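Local coordinates for protein peroxiredoxin (Clostridioides difficile, PDB 6TSB) that probably reduces hydroperoxides through its peroxiredoxin part and hydrolyses chitin through the glycosyl hydrolase family 18 domain, the part present here, at residues Val49-Leu54 / Pro89-Ile94; Glu103-Ala108 / Thr159-Ala164; Tyr285-Asp290 / Met306-Ala311. All coordinates share one frame; numbering follows the deposited sequence.

Contact 1 (Val49-Leu54 / Pro89-Ile94)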
loop_
_atom_site.group_PDB
_atom_site.type_symbol
_atom_site.label_atom_id
_atom_site.label_comp_id
_atom_site.label_asym_id
_atom_site.label_seq_id
_atom_site.Cartn_x
_atom_site.Cartn_y
_atom_site.Cartn_z
ATOM N N VAL A 49 -10.184 -26.564 -1.983
ATOM C CA VAL A 49 -11.480 -25.850 -1.877
ATOM C C VAL A 49 -11.967 -25.910 -0.423
ATOM O O VAL A 49 -11.957 -27.010 0.150
ATOM C CB VAL A 49 -12.493 -26.447 -2.866
ATOM C CG1 VAL A 49 -13.897 -25.947 -2.604
ATOM C CG2 VAL A 49 -12.066 -26.145 -4.296
ATOM N N ASP A 50 -12.404 -24.761 0.114
ATOM C CA ASP A 50 -13.017 -24.621 1.459
ATOM C C ASP A 50 -14.516 -24.405 1.267
ATOM O O ASP A 50 -14.935 -23.252 1.002
ATOM C CB ASP A 50 -12.320 -23.511 2.270
ATOM C CG ASP A 50 -12.851 -23.299 3.693
ATOM O OD1 ASP A 50 -13.848 -23.978 4.095
ATOM O OD2 ASP A 50 -12.252 -22.468 4.416
ATOM N N ALA A 51 -15.307 -25.461 1.409
ATOM C CA ALA A 51 -16.778 -25.396 1.257
ATOM C C ALA A 51 -17.392 -24.267 2.103
ATOM O O ALA A 51 -18.471 -23.744 1.734
ATOM C CB ALA A 51 -17.370 -26.719 1.649
ATOM N N GLN A 52 -16.806 -23.994 3.265
ATOM C CA GLN A 52 -17.353 -23.067 4.294
ATOM C C GLN A 52 -17.412 -21.638 3.732
ATOM O O GLN A 52 -18.281 -20.897 4.165
ATOM C CB GLN A 52 -16.498 -23.124 5.574
ATOM C CG GLN A 52 -16.416 -24.510 6.221
ATOM C CD GLN A 52 -17.786 -25.123 6.368
ATOM O OE1 GLN A 52 -18.033 -26.257 5.957
ATOM N NE2 GLN A 52 -18.719 -24.332 6.871
ATOM N N LEU A 53 -16.502 -21.271 2.822
ATOM C CA LEU A 53 -16.435 -19.933 2.182
ATOM C C LEU A 53 -17.492 -19.751 1.074
ATOM O O LEU A 53 -17.821 -18.561 0.785
ATOM C CB LEU A 53 -15.041 -19.742 1.587
ATOM C CG LEU A 53 -13.874 -19.661 2.566
ATOM C CD1 LEU A 53 -12.584 -19.478 1.790
ATOM C CD2 LEU A 53 -14.070 -18.512 3.552
ATOM N N LEU A 54 -17.989 -20.840 0.471
ATOM C CA LEU A 54 -18.680 -20.843 -0.852
ATOM C C LEU A 54 -20.136 -21.290 -0.704
ATOM O O LEU A 54 -20.379 -22.189 0.102
ATOM C CB LEU A 54 -17.939 -21.799 -1.784
ATOM C CG LEU A 54 -16.445 -21.538 -1.893
ATOM C CD1 LEU A 54 -15.804 -22.504 -2.877
ATOM C CD2 LEU A 54 -16.180 -20.098 -2.284
ATOM N N PRO A 89 -24.150 -30.151 3.162
ATOM C CA PRO A 89 -25.139 -30.662 2.206
ATOM C C PRO A 89 -25.831 -29.578 1.354
ATOM O O PRO A 89 -26.396 -29.910 0.324
ATOM C CB PRO A 89 -26.181 -31.384 3.078
ATOM C CG PRO A 89 -25.498 -31.573 4.413
ATOM C CD PRO A 89 -24.524 -30.424 4.556
ATOM N N SER A 90 -25.774 -28.318 1.794
ATOM C CA SER A 90 -26.381 -27.151 1.103
ATOM C C SER A 90 -25.452 -26.608 0.001
ATOM O O SER A 90 -25.885 -25.694 -0.725
ATOM C CB SER A 90 -26.706 -26.074 2.112
ATOM O OG SER A 90 -25.516 -25.468 2.598
ATOM N N LEU A 91 -24.200 -27.077 -0.085
ATOM C CA LEU A 91 -23.264 -26.634 -1.147
ATOM C C LEU A 91 -23.861 -27.072 -2.480
ATOM O O LEU A 91 -24.412 -28.201 -2.554
ATOM C CB LEU A 91 -21.870 -27.228 -0.941
ATOM C CG LEU A 91 -20.836 -26.884 -2.006
ATOM C CD1 LEU A 91 -20.395 -25.441 -1.901
ATOM C CD2 LEU A 91 -19.626 -27.793 -1.907
ATOM N N LYS A 92 -23.820 -26.163 -3.453
ATOM C CA LYS A 92 -24.332 -26.399 -4.824
ATOM C C LYS A 92 -23.125 -26.783 -5.671
ATOM O O LYS A 92 -22.112 -26.030 -5.640
ATOM C CB LYS A 92 -25.064 -25.166 -5.369
ATOM C CG LYS A 92 -26.491 -24.992 -4.862
ATOM C CD LYS A 92 -27.103 -23.656 -5.247
ATOM C CE LYS A 92 -28.616 -23.669 -5.294
ATOM N NZ LYS A 92 -29.222 -23.299 -3.996
ATOM N N VAL A 93 -23.224 -27.923 -6.357
ATOM C CA VAL A 93 -22.154 -28.407 -7.255
ATOM C C VAL A 93 -22.671 -28.349 -8.696
ATOM O O VAL A 93 -23.643 -29.045 -9.052
ATOM C CB VAL A 93 -21.650 -29.799 -6.835
ATOM C CG1 VAL A 93 -20.438 -30.179 -7.672
ATOM C CG2 VAL A 93 -21.322 -29.857 -5.341
ATOM N N ILE A 94 -21.972 -27.570 -9.499
ATOM C CA ILE A 94 -22.353 -27.234 -10.886
ATOM C C ILE A 94 -21.230 -27.759 -11.754
ATOM O O ILE A 94 -20.075 -27.659 -11.304
ATOM C CB ILE A 94 -22.512 -25.708 -11.042
ATOM C CG1 ILE A 94 -23.402 -25.102 -9.957
ATOM C CG2 ILE A 94 -23.002 -25.336 -12.442
ATOM C CD1 ILE A 94 -24.753 -25.729 -9.870
#

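Contact 2 (Glu103-Ala108 / Thr159-Ala164)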
loop_
_atom_site.group_PDB
_atom_site.type_symbol
_atom_site.label_atom_id
_atom_site.label_comp_id
_atom_site.label_asym_id
_atom_site.label_seq_id
_atom_site.Cartn_x
_atom_site.Cartn_y
_atom_site.Cartn_z
ATOM N N GLU A 103 -14.806 -26.539 -28.648
ATOM C CA GLU A 103 -15.584 -26.707 -29.905
ATOM C C GLU A 103 -16.846 -27.515 -29.608
ATOM O O GLU A 103 -16.880 -28.188 -28.567
ATOM C CB GLU A 103 -14.742 -27.397 -30.990
ATOM C CG GLU A 103 -15.465 -27.553 -32.326
ATOM C CD GLU A 103 -15.807 -26.245 -33.012
ATOM O OE1 GLU A 103 -14.887 -25.666 -33.614
ATOM O OE2 GLU A 103 -16.981 -25.796 -32.920
ATOM N N GLY A 104 -17.862 -27.339 -30.453
ATOM C CA GLY A 104 -19.060 -28.186 -30.505
ATOM C C GLY A 104 -20.356 -27.422 -30.363
ATOM O O GLY A 104 -21.425 -28.014 -30.656
ATOM N N PHE A 105 -20.354 -26.194 -29.846
ATOM C CA PHE A 105 -21.655 -25.589 -29.415
ATOM C C PHE A 105 -22.492 -25.140 -30.621
ATOM O O PHE A 105 -23.762 -25.230 -30.542
ATOM C CB PHE A 105 -21.460 -24.399 -28.478
ATOM C CG PHE A 105 -21.283 -24.746 -27.025
ATOM C CD1 PHE A 105 -22.353 -25.192 -26.280
ATOM C CD2 PHE A 105 -20.061 -24.578 -26.394
ATOM C CE1 PHE A 105 -22.194 -25.497 -24.941
ATOM C CE2 PHE A 105 -19.913 -24.869 -25.048
ATOM C CZ PHE A 105 -20.985 -25.321 -24.326
ATOM N N SER A 106 -21.839 -24.565 -31.643
ATOM C CA SER A 106 -22.506 -24.029 -32.864
ATOM C C SER A 106 -23.266 -25.174 -33.556
ATOM O O SER A 106 -24.444 -24.965 -33.924
ATOM C CB SER A 106 -21.515 -23.356 -33.800
ATOM O OG SER A 106 -22.201 -22.740 -34.879
ATOM N N ASP A 107 -22.630 -26.354 -33.667
ATOM C CA ASP A 107 -23.259 -27.608 -34.178
ATOM C C ASP A 107 -24.404 -28.014 -33.241
ATOM O O ASP A 107 -25.486 -28.301 -33.749
ATOM C CB ASP A 107 -22.248 -28.753 -34.343
ATOM C CG ASP A 107 -21.355 -28.603 -35.556
ATOM O OD1 ASP A 107 -21.480 -27.565 -36.222
ATOM O OD2 ASP A 107 -20.508 -29.505 -35.802
ATOM N N ALA A 108 -24.188 -28.027 -31.928
ATOM C CA ALA A 108 -25.192 -28.494 -30.945
ATOM C C ALA A 108 -26.418 -27.594 -30.991
ATOM O O ALA A 108 -27.534 -28.059 -30.693
ATOM C CB ALA A 108 -24.578 -28.482 -29.574
ATOM N N THR A 159 -30.431 -19.156 -27.574
ATOM C CA THR A 159 -31.659 -19.018 -26.750
ATOM C C THR A 159 -32.458 -20.319 -26.798
ATOM O O THR A 159 -33.111 -20.703 -25.774
ATOM C CB THR A 159 -32.529 -17.865 -27.266
ATOM O OG1 THR A 159 -31.704 -16.703 -27.399
ATOM C CG2 THR A 159 -33.720 -17.588 -26.376
ATOM N N LEU A 160 -32.517 -20.930 -27.981
ATOM C CA LEU A 160 -33.306 -22.176 -28.192
ATOM C C LEU A 160 -32.563 -23.342 -27.506
ATOM O O LEU A 160 -33.200 -24.190 -26.871
ATOM C CB LEU A 160 -33.523 -22.388 -29.698
ATOM C CG LEU A 160 -34.365 -21.324 -30.423
ATOM C CD1 LEU A 160 -34.161 -21.425 -31.929
ATOM C CD2 LEU A 160 -35.855 -21.413 -30.088
ATOM N N LEU A 161 -31.242 -23.349 -27.546
ATOM C CA LEU A 161 -30.471 -24.381 -26.817
ATOM C C LEU A 161 -30.806 -24.292 -25.318
ATOM O O LEU A 161 -31.150 -25.311 -24.709
ATOM C CB LEU A 161 -28.986 -24.152 -27.088
ATOM C CG LEU A 161 -28.068 -25.154 -26.405
ATOM C CD1 LEU A 161 -28.382 -26.555 -26.886
ATOM C CD2 LEU A 161 -26.611 -24.806 -26.661
ATOM N N LEU A 162 -30.689 -23.100 -24.737
ATOM C CA LEU A 162 -30.959 -22.874 -23.297
ATOM C C LEU A 162 -32.400 -23.277 -22.995
ATOM O O LEU A 162 -32.618 -23.911 -21.965
ATOM C CB LEU A 162 -30.680 -21.405 -22.961
ATOM C CG LEU A 162 -29.208 -21.025 -23.056
ATOM C CD1 LEU A 162 -29.023 -19.522 -23.102
ATOM C CD2 LEU A 162 -28.439 -21.638 -21.895
ATOM N N THR A 163 -33.334 -22.952 -23.885
ATOM C CA THR A 163 -34.764 -23.319 -23.742
ATOM C C THR A 163 -34.866 -24.845 -23.672
ATOM O O THR A 163 -35.591 -25.348 -22.803
ATOM C CB THR A 163 -35.631 -22.766 -24.888
ATOM O OG1 THR A 163 -35.688 -21.354 -24.728
ATOM C CG2 THR A 163 -37.054 -23.296 -24.916
ATOM N N ALA A 164 -34.187 -25.543 -24.580
ATOM C CA ALA A 164 -34.185 -27.025 -24.650
ATOM C C ALA A 164 -33.587 -27.612 -23.364
ATOM O O ALA A 164 -34.207 -28.531 -22.819
ATOM C CB ALA A 164 -33.463 -27.493 -25.887
#

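Contact 3 (Tyr285-Asp290 / Met306-Ala311)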
loop_
_atom_site.group_PDB
_atom_site.type_symbol
_atom_site.label_atom_id
_atom_site.label_comp_id
_atom_site.label_asym_id
_atom_site.label_seq_id
_atom_site.Cartn_x
_atom_site.Cartn_y
_atom_site.Cartn_z
ATOM N N TYR A 285 8.230 -10.578 4.729
ATOM C CA TYR A 285 7.908 -9.306 5.432
ATOM C C TYR A 285 6.706 -8.660 4.745
ATOM O O TYR A 285 6.724 -8.418 3.511
ATOM C CB TYR A 285 9.103 -8.349 5.467
ATOM C CG TYR A 285 10.125 -8.659 6.530
ATOM C CD1 TYR A 285 9.866 -8.382 7.863
ATOM C CD2 TYR A 285 11.350 -9.231 6.212
ATOM C CE1 TYR A 285 10.792 -8.661 8.855
ATOM C CE2 TYR A 285 12.291 -9.510 7.193
ATOM C CZ TYR A 285 12.007 -9.231 8.520
ATOM O OH TYR A 285 12.913 -9.501 9.501
ATOM N N GLU A 286 5.667 -8.397 5.533
ATOM C CA GLU A 286 4.391 -7.842 5.026
ATOM C C GLU A 286 4.304 -6.368 5.440
ATOM O O GLU A 286 4.592 -6.057 6.617
ATOM C CB GLU A 286 3.238 -8.713 5.533
ATOM C CG GLU A 286 2.104 -8.854 4.531
ATOM C CD GLU A 286 1.530 -10.250 4.377
ATOM O OE1 GLU A 286 2.121 -11.215 4.914
ATOM O OE2 GLU A 286 0.497 -10.365 3.701
ATOM N N TYR A 287 3.948 -5.505 4.489
ATOM C CA TYR A 287 3.752 -4.044 4.666
ATOM C C TYR A 287 2.382 -3.798 5.314
ATOM O O TYR A 287 1.365 -4.302 4.785
ATOM C CB TYR A 287 3.886 -3.351 3.311
ATOM C CG TYR A 287 3.695 -1.861 3.344
ATOM C CD1 TYR A 287 2.422 -1.309 3.365
ATOM C CD2 TYR A 287 4.781 -0.997 3.346
ATOM C CE1 TYR A 287 2.233 0.064 3.363
ATOM C CE2 TYR A 287 4.609 0.381 3.365
ATOM C CZ TYR A 287 3.329 0.916 3.372
ATOM O OH TYR A 287 3.131 2.269 3.383
ATOM N N ARG A 288 2.365 -3.070 6.440
ATOM C CA ARG A 288 1.145 -2.645 7.185
ATOM C C ARG A 288 1.188 -1.126 7.413
ATOM O O ARG A 288 2.292 -0.524 7.333
ATOM C CB ARG A 288 1.046 -3.376 8.528
ATOM C CG ARG A 288 0.924 -4.890 8.432
ATOM C CD ARG A 288 -0.488 -5.322 8.097
ATOM N NE ARG A 288 -0.530 -6.708 7.647
ATOM C CZ ARG A 288 -0.783 -7.766 8.415
ATOM N NH1 ARG A 288 -1.025 -7.622 9.710
ATOM N NH2 ARG A 288 -0.785 -8.974 7.878
ATOM N N PHE A 289 0.034 -0.519 7.689
ATOM C CA PHE A 289 -0.117 0.947 7.920
ATOM C C PHE A 289 -1.082 1.213 9.094
ATOM O O PHE A 289 -2.240 0.690 9.151
ATOM C CB PHE A 289 -0.517 1.692 6.634
ATOM C CG PHE A 289 -0.089 3.135 6.621
ATOM C CD1 PHE A 289 -0.831 4.095 7.288
ATOM C CD2 PHE A 289 1.089 3.518 6.003
ATOM C CE1 PHE A 289 -0.419 5.416 7.308
ATOM C CE2 PHE A 289 1.511 4.839 6.027
ATOM C CZ PHE A 289 0.757 5.785 6.681
ATOM N N ASP A 290 -0.605 2.033 10.034
ATOM C CA ASP A 290 -1.409 2.615 11.135
ATOM C C ASP A 290 -1.930 3.958 10.629
ATOM O O ASP A 290 -1.124 4.884 10.487
ATOM C CB ASP A 290 -0.563 2.692 12.401
ATOM C CG ASP A 290 -1.354 2.839 13.682
ATOM O OD1 ASP A 290 -2.479 3.412 13.621
ATOM O OD2 ASP A 290 -0.832 2.374 14.736
ATOM N N MET A 306 9.077 -4.024 12.177
ATOM C CA MET A 306 9.849 -2.804 11.804
ATOM C C MET A 306 8.975 -1.535 11.816
ATOM O O MET A 306 7.848 -1.582 11.283
ATOM C CB MET A 306 10.438 -2.971 10.403
ATOM C CG MET A 306 11.479 -1.924 10.050
ATOM S SD MET A 306 12.921 -2.015 11.115
ATOM C CE MET A 306 13.451 -3.709 10.848
ATOM N N SER A 307 9.514 -0.429 12.358
ATOM C CA SER A 307 8.953 0.948 12.314
ATOM C C SER A 307 9.889 1.863 11.511
ATOM O O SER A 307 11.062 1.995 11.878
ATOM C CB SER A 307 8.745 1.487 13.715
ATOM O OG SER A 307 8.183 2.801 13.699
ATOM N N TYR A 308 9.388 2.513 10.477
ATOM C CA TYR A 308 10.185 3.443 9.643
ATOM C C TYR A 308 9.239 4.510 9.102
ATOM O O TYR A 308 8.080 4.521 9.544
ATOM C CB TYR A 308 10.951 2.671 8.566
ATOM C CG TYR A 308 10.124 1.987 7.506
ATOM C CD1 TYR A 308 9.389 0.847 7.796
ATOM C CD2 TYR A 308 10.110 2.449 6.198
ATOM C CE1 TYR A 308 8.622 0.209 6.828
ATOM C CE2 TYR A 308 9.368 1.814 5.213
ATOM C CZ TYR A 308 8.618 0.689 5.529
ATOM O OH TYR A 308 7.868 0.061 4.579
ATOM N N ASP A 309 9.757 5.388 8.243
ATOM C CA ASP A 309 9.014 6.388 7.437
ATOM C C ASP A 309 9.223 6.095 5.929
ATOM O O ASP A 309 10.388 5.872 5.466
ATOM C CB ASP A 309 9.446 7.808 7.826
ATOM C CG ASP A 309 8.869 8.285 9.157
ATOM O OD1 ASP A 309 9.226 7.705 10.222
ATOM O OD2 ASP A 309 8.033 9.212 9.118
ATOM N N ASP A 310 8.130 6.099 5.165
ATOM C CA ASP A 310 8.150 5.926 3.684
ATOM C C ASP A 310 7.625 7.226 3.084
ATOM O O ASP A 310 7.594 8.235 3.820
ATOM C CB ASP A 310 7.370 4.682 3.253
ATOM C CG ASP A 310 5.871 4.778 3.479
ATOM O OD1 ASP A 310 5.413 5.793 4.080
ATOM O OD2 ASP A 310 5.165 3.833 3.054
ATOM N N ALA A 311 7.221 7.203 1.821
ATOM C CA ALA A 311 6.897 8.422 1.047
ATOM C C ALA A 311 5.606 9.082 1.575
ATOM O O ALA A 311 5.465 10.345 1.499
ATOM C CB ALA A 311 6.766 8.040 -0.396
#

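Contact 1 (Val49-Leu54 / Pro89-Ile94)
Leu91 reaches across to the turn formed by 49-54 and meets it with both of its methyl groups. CD1 of Leu91 lies 3.8 Å from the carbonyl O of Leu54 and 4.4 Å from Leu54 CB. The other branch, CD2 of Leu91, is 4.3 Å from Ala51 CB. With CG of Leu91 anti to the backbone N (chi1 178°), the fork projects from the backbone and divides between these two residues. No hydrogen bond joins the segments, and the contact is van der Waals in kind.

The turn is shaped from within. Asp50 OD1 accepts from Gln52 N at 3.1 Å, which makes an Asx turn. The donor comes from above the carboxylate plane, 43° out of it. Leu54 N is bonded to Ala51 O at 3.2 Å. Lys88, just before 89-94, donates through NZ to both Ala51 O and Leu54 O, so one amine, probably charged, grips two carbonyls of the turn. On the turn itself, Leu53 packs on Ala343 of the second subunit.

The turn lies in the loop between strands 37-43 and 56-64. Leu91 also packs on Val57, and strand 92-98 pairs in parallel with 56-64 in the barrel sheet.

Contact 2 (Glu103-Ala108 / Thr159-Ala164)
Leu161 points from its helix toward the short helix that starts at Phe105, and its two methyls take different targets. CD2 of Leu161 stands 4.3 Å from Phe105 CD1. It sits at the edge of the phenyl ring, near the ring plane, and does not lie over a face. CD1 of Leu161 turns to the backbone and comes 4.2 Å from the carbonyl O of Ala108. A chi1 of -180°, opposite the backbone N, carries the fork out from the helix to meet both residues. Phe105 does not set out toward the other helix; it is the ring edge at CD1 that comes near Leu161. No hydrogen bond links the segments. All three touching residues are buried.

Each backbone is held on its own side. Gly104 is the N-cap of the short helix, and its O accepts from Ala108 N at 3.0 Å. Its backbone angles are ones that call for glycine. Its N donates to Glu103 OE2 at 3.0 Å, on the anti side of the carboxylate. In the other helix, Thr159 O takes both Thr163 N and Thr163 OG1, each at 2.9 Å, from opposite faces of the carbonyl plane.

Phe105 also stacks with Trp138, within the sequence that fits the DxxDxDxE signature of family 18 and directly after strand 133-137. Helix 112-128 adds Phe118, which touches both Ala108 and Leu161. The contact joins helix 105-109, which follows strand 92-98, to helix 154-169, with helix 112-128 alongside.

Contact 3 (Tyr285-Asp290 / Met306-Ala311)
Tyr287 and Asp310 have the most surface buried here, and a hydrogen bond joins them. Tyr287 OH donates to Asp310 OD2 at 2.6 Å. The phenol arrives on the syn side of the carboxylate, 18° out of its plane. The ring and carboxylate planes are 28° apart, with OD2 at the ring edge and in its plane. For Tyr287, chi1 of 179° places the ring so that its hydroxyl meets Asp310.

Tyr308 is third. Its side chain crosses that of Tyr287 at about a right angle, and its OH lies near the ring plane, 3.5 Å from Tyr287 CD2 and from Tyr287 CE2.

The two segments belong to a three-stranded antiparallel sheet. Lying between strands 254-264 and 328-332 in sequence, it is consistent with the alpha+beta insertion of many family 18 enzymes. Strands 286-290 and 303-307 are its outer members, and strand 295-300 runs between them, so the contact spans the middle strand where the chain leaves 303-307 for a helix. Asp310 is the N-cap of that helix. While OD2 takes the phenol, OD1 accepts from Ser313 N. In the second subunit, Gln222 N bonds to Ser307 OG and His221 NE2 to Asp290 OD2.

How the contacts relate
Contacts 1 and 2 belong to the barrel part of the chain and contact 3 to the part that contains the three-stranded antiparallel sheet. The centres of contacts 1 and 2 lie 28 Å apart, and strand 92-98 leads from one into helix 105-109 of the other. Both adjoin the probable catalytic signature, at Asp132 and Trp138. Contacts 2 and 3 have centres 54 Å apart, on opposite sides of the chain's centre. The 49-54 turn meets Ser334 to Ser347 of the second subunit, in the same far part of that chain as contact 3, consistent with a swapped arrangement. Bound PEG lies about 13 Å from the Phe105 side chain and about 12 Å from that of Tyr308, touching neither contact.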